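Local coordinates for nitrogenase molybdenum-iron protein alpha chain (Clostridium pasteurianum, PDB 4WES) that forms, with the beta chain, the molybdenum-iron component of nitrogenase, which reduces dinitrogen to ammonia at a molybdenum-iron-sulfur cluster, at residues G119-K122 and L123-A126; A158-A161 and S162-G166. All coordinates share one frame; numbering follows the deposited sequence.

Interaction 1 of 2, residues G119-K122 and L123-A126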
loop_
_atom_site.group_PDB
_atom_site.type_symbol
_atom_site.label_atom_id
_atom_site.label_comp_id
_atom_site.label_asym_id
_atom_site.label_seq_id
_atom_site.Cartn_x
_atom_site.Cartn_y
_atom_site.Cartn_z
ATOM N N GLY A 119 -38.958 -23.799 -4.207
ATOM C CA GLY A 119 -37.514 -23.944 -4.069
ATOM C C GLY A 119 -37.022 -25.253 -3.544
ATOM O O GLY A 119 -35.826 -25.419 -3.320
ATOM N N VAL A 120 -37.921 -26.220 -3.406
ATOM C CA VAL A 120 -37.538 -27.471 -2.757
ATOM C C VAL A 120 -36.600 -28.337 -3.567
ATOM O O VAL A 120 -35.739 -29.006 -3.002
ATOM C CB VAL A 120 -38.770 -28.300 -2.328
ATOM C CG1 VAL A 120 -39.530 -27.599 -1.206
ATOM C CG2 VAL A 120 -39.680 -28.630 -3.508
ATOM N N ASN A 121 -36.690 -28.298 -4.890
ATOM C CA ASN A 121 -35.740 -29.105 -5.676
ATOM C C ASN A 121 -34.349 -28.520 -5.637
ATOM O O ASN A 121 -33.383 -29.267 -5.533
ATOM C CB ASN A 121 -36.202 -29.244 -7.117
ATOM C CG ASN A 121 -37.342 -30.200 -7.241
ATOM O OD1 ASN A 121 -38.199 -30.039 -8.104
ATOM N ND2 ASN A 121 -37.364 -31.203 -6.363
ATOM N N LYS A 122 -34.221 -27.192 -5.628
ATOM C CA LYS A 122 -32.913 -26.605 -5.526
ATOM C C LYS A 122 -32.307 -26.880 -4.155
ATOM O O LYS A 122 -31.116 -27.132 -4.016
ATOM C CB LYS A 122 -32.962 -25.102 -5.805
ATOM C CG LYS A 122 -31.589 -24.464 -5.987
ATOM C CD LYS A 122 -31.662 -23.026 -6.451
ATOM C CE LYS A 122 -30.325 -22.522 -6.941
ATOM N NZ LYS A 122 -30.407 -21.065 -7.247
ATOM N N LEU A 123 -33.149 -26.822 -3.119
ATOM C CA LEU A 123 -32.681 -27.119 -1.780
ATOM C C LEU A 123 -32.170 -28.567 -1.691
ATOM O O LEU A 123 -31.094 -28.820 -1.155
ATOM C CB LEU A 123 -33.767 -26.886 -0.739
ATOM C CG LEU A 123 -33.423 -27.231 0.680
ATOM C CD1 LEU A 123 -32.197 -26.475 1.163
ATOM C CD2 LEU A 123 -34.622 -26.985 1.563
ATOM N N LYS A 124 -32.959 -29.523 -2.185
ATOM C CA LYS A 124 -32.498 -30.920 -2.205
ATOM C C LYS A 124 -31.156 -31.022 -2.906
ATOM O O LYS A 124 -30.219 -31.657 -2.405
ATOM C CB LYS A 124 -33.531 -31.779 -2.963
ATOM C CG LYS A 124 -33.024 -33.162 -3.338
ATOM C CD LYS A 124 -34.080 -34.009 -4.014
ATOM C CE LYS A 124 -34.567 -33.445 -5.310
ATOM N NZ LYS A 124 -33.587 -33.565 -6.431
ATOM N N ASP A 125 -31.053 -30.428 -4.087
ATOM C CA ASP A 125 -29.835 -30.524 -4.852
ATOM C C ASP A 125 -28.649 -29.871 -4.173
ATOM O O ASP A 125 -27.525 -30.392 -4.228
ATOM C CB ASP A 125 -30.023 -29.973 -6.264
ATOM C CG ASP A 125 -30.963 -30.797 -7.132
ATOM O OD1 ASP A 125 -31.279 -31.954 -6.797
ATOM O OD2 ASP A 125 -31.373 -30.249 -8.209
ATOM N N ALA A 126 -28.902 -28.765 -3.462
ATOM C CA ALA A 126 -27.844 -28.100 -2.708
ATOM C C ALA A 126 -27.374 -28.925 -1.532
ATOM O O ALA A 126 -26.181 -28.972 -1.219
ATOM C CB ALA A 126 -28.304 -26.727 -2.239
#
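Four backbone hydrogen bonds, each from residue i+4 back to residue i, tie Gly119-Lys122 to Leu123-Ala126 and define the first turns of helix 120-134. Leu123 N donates a hydrogen bond to Gly119 O at 3.0 Å. The next bond, Lys124 N to Val120 O, is the straightest, with an N-H...O angle of 171°. Ala126 N to Lys122 O is the shortest at 2.8 Å, yet the most bent of the four. On the outer surface the Lys124 chain, extended through CD, turns at chi3 (62°) and chi4, bringing NZ to Asp125 OD1 at 2.8 Å. This salt bridge joins sequence neighbours: the ammonium arrives on the syn side of the carboxylate, 30° out of its plane. The turn at chi3 places CE alongside Asn121 ND2 at 3.7 Å, a van der Waals contact, and that at chi4 then carries NZ to the carboxylate. Asp125 CG, anti to its own carbonyl carbon, lies 3.3 Å from Asn121 O, which accepts a hydrogen bond from Asp125 N; OD2 and that oxygen, both acceptors, do not bond. Gly119 occupies the N-cap position, and its N is hydrogen-bonded to Asp152 OD1, which links the start of this helix to the loop preceding helix 154-165. In the parallel alpha/beta layer of this subunit, helix 120-134 comes after strand 106-107 and the short helix 112-117, and leads to strand 138-143. Its buried side is marked by Leu123, which packs on Ile154 and Val157 of helix 154-165, with Val120 also touching Val157. Lys122 takes another direction: its fully extended chain carries NZ to Asp109 O, its hydrogen-bond partner. Lys122, Asp125 and Ala126 also pack on Ala14 of the beta chain, placing this turn at the subunit interface.

Interaction 2 of 2, residues A158-A161 and S162-G166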
loop_
_atom_site.group_PDB
_atom_site.type_symbol
_atom_site.label_atom_id
_atom_site.label_comp_id
_atom_site.label_asym_id
_atom_site.label_seq_id
_atom_site.Cartn_x
_atom_site.Cartn_y
_atom_site.Cartn_z
ATOM N N ALA A 158 -35.401 -31.991 4.261
ATOM C CA ALA A 158 -34.278 -32.417 5.114
ATOM C C ALA A 158 -34.374 -33.884 5.474
ATOM O O ALA A 158 -33.364 -34.609 5.428
ATOM C CB ALA A 158 -34.248 -31.550 6.355
ATOM N N ALA A 159 -35.578 -34.326 5.834
ATOM C CA ALA A 159 -35.743 -35.725 6.246
ATOM C C ALA A 159 -35.464 -36.694 5.103
ATOM O O ALA A 159 -34.791 -37.733 5.273
ATOM C CB ALA A 159 -37.123 -35.959 6.821
ATOM N N THR A 160 -35.960 -36.365 3.933
ATOM C CA THR A 160 -35.702 -37.199 2.744
ATOM C C THR A 160 -34.205 -37.247 2.440
ATOM O O THR A 160 -33.625 -38.320 2.184
ATOM C CB THR A 160 -36.501 -36.668 1.558
ATOM O OG1 THR A 160 -37.893 -36.792 1.877
ATOM C CG2 THR A 160 -36.164 -37.422 0.289
ATOM N N ALA A 161 -33.558 -36.087 2.466
ATOM C CA ALA A 161 -32.138 -36.027 2.173
ATOM C C ALA A 161 -31.320 -36.782 3.206
ATOM O O ALA A 161 -30.363 -37.504 2.857
ATOM C CB ALA A 161 -31.661 -34.595 2.073
ATOM N N SER A 162 -31.643 -36.603 4.483
ATOM C CA SER A 162 -30.885 -37.270 5.536
ATOM C C SER A 162 -30.890 -38.784 5.366
ATOM O O SER A 162 -29.855 -39.454 5.520
ATOM C CB SER A 162 -31.465 -36.912 6.906
ATOM O OG SER A 162 -30.764 -37.594 7.941
ATOM N N LYS A 163 -32.059 -39.317 5.031
ATOM C CA LYS A 163 -32.136 -40.777 4.824
ATOM C C LYS A 163 -31.270 -41.207 3.658
ATOM O O LYS A 163 -30.657 -42.280 3.700
ATOM C CB LYS A 163 -33.586 -41.166 4.611
ATOM C CG LYS A 163 -33.727 -42.663 4.522
ATOM C CD LYS A 163 -35.149 -43.199 4.618
ATOM C CE LYS A 163 -35.162 -44.712 4.364
ATOM N NZ LYS A 163 -36.530 -45.285 4.443
ATOM N N GLU A 164 -31.214 -40.401 2.594
ATOM C CA GLU A 164 -30.390 -40.728 1.428
ATOM C C GLU A 164 -28.884 -40.633 1.699
ATOM O O GLU A 164 -28.120 -41.532 1.319
ATOM C CB GLU A 164 -30.769 -39.843 0.241
ATOM C CG GLU A 164 -32.159 -40.097 -0.293
ATOM C CD GLU A 164 -32.461 -39.318 -1.569
ATOM O OE1 GLU A 164 -31.465 -39.119 -2.305
ATOM O OE2 GLU A 164 -33.638 -38.917 -1.859
ATOM N N ILE A 165 -28.448 -39.581 2.361
ATOM C CA ILE A 165 -27.014 -39.314 2.489
ATOM C C ILE A 165 -26.378 -39.933 3.742
ATOM O O ILE A 165 -25.163 -40.129 3.815
ATOM C CB ILE A 165 -26.691 -37.816 2.404
ATOM C CG1 ILE A 165 -27.203 -37.041 3.623
ATOM C CG2 ILE A 165 -27.192 -37.262 1.083
ATOM C CD1 ILE A 165 -26.894 -35.551 3.582
ATOM N N GLY A 166 -27.192 -40.260 4.744
ATOM C CA GLY A 166 -26.691 -40.992 5.890
ATOM C C GLY A 166 -26.077 -40.150 6.992
ATOM O O GLY A 166 -25.379 -40.696 7.827
#
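Thr160 and Glu164, one helical turn apart, run side by side and point the same way, with Thr160 CG2 meeting Glu164 OE2 at 3.6 Å. The methyl faces the acid because chi1 of -63° sets CG2 opposite the backbone N and turns OG1 back to Ala156 O, its hydrogen-bond partner. Glu164 CG leans over the preceding turn and reaches Thr160 O at 3.4 Å, while the rest of the chain continues extended. Ile165 is placed differently: chi1 of 69° wedges CG1 between its backbone N and carbonyl carbon, 3.3 Å from Ala161 O. The same oxygen accepts a hydrogen bond from Ile165 N at 2.9 Å, nearly along the C=O axis (C=O...N angle 168°), while CG1 only packs against it. These residues form the C-terminal part of helix 154-165, which belongs to the beta-alpha-beta crossover between the neighbouring parallel strands 138-143 and 169-172. Gly166 is the first residue to leave helical backbone angles, with positive phi, and its N still bonds to Ser162 O. Ser162 OG is directed to Ile167 O just beyond the helix, a hydrogen bond that ties the last turn to the segment entering strand 169-172. Ala158 and Ser162, successive turns of one face, both touch Val169 of that strand, and Ser162 N bonds to Ala158 O at 2.8 Å. Ala161 and Ile165 pack against helix 120-134, touching Ile127 and His128 respectively, and Ile165 also reaches Tyr131.

Interaction 1 (119-126) opens helix 120-134, and interaction 2 (158-166) covers the C-terminal part of helix 154-165; strand 138-143 lies between the two helices in sequence. Their centres are 13 Å apart and their nearest atoms about 5 Å apart, so the two contacts do not touch directly. The two helices pack against each other, each contact touching a part of the other helix that lies just outside the other contact. Both lie more than 30 Å from the centre of the chain and away from the cofactor sites. In interaction 1 the Lys122 side chain is about 12 Å from the [8Fe-7S] cluster, without contact.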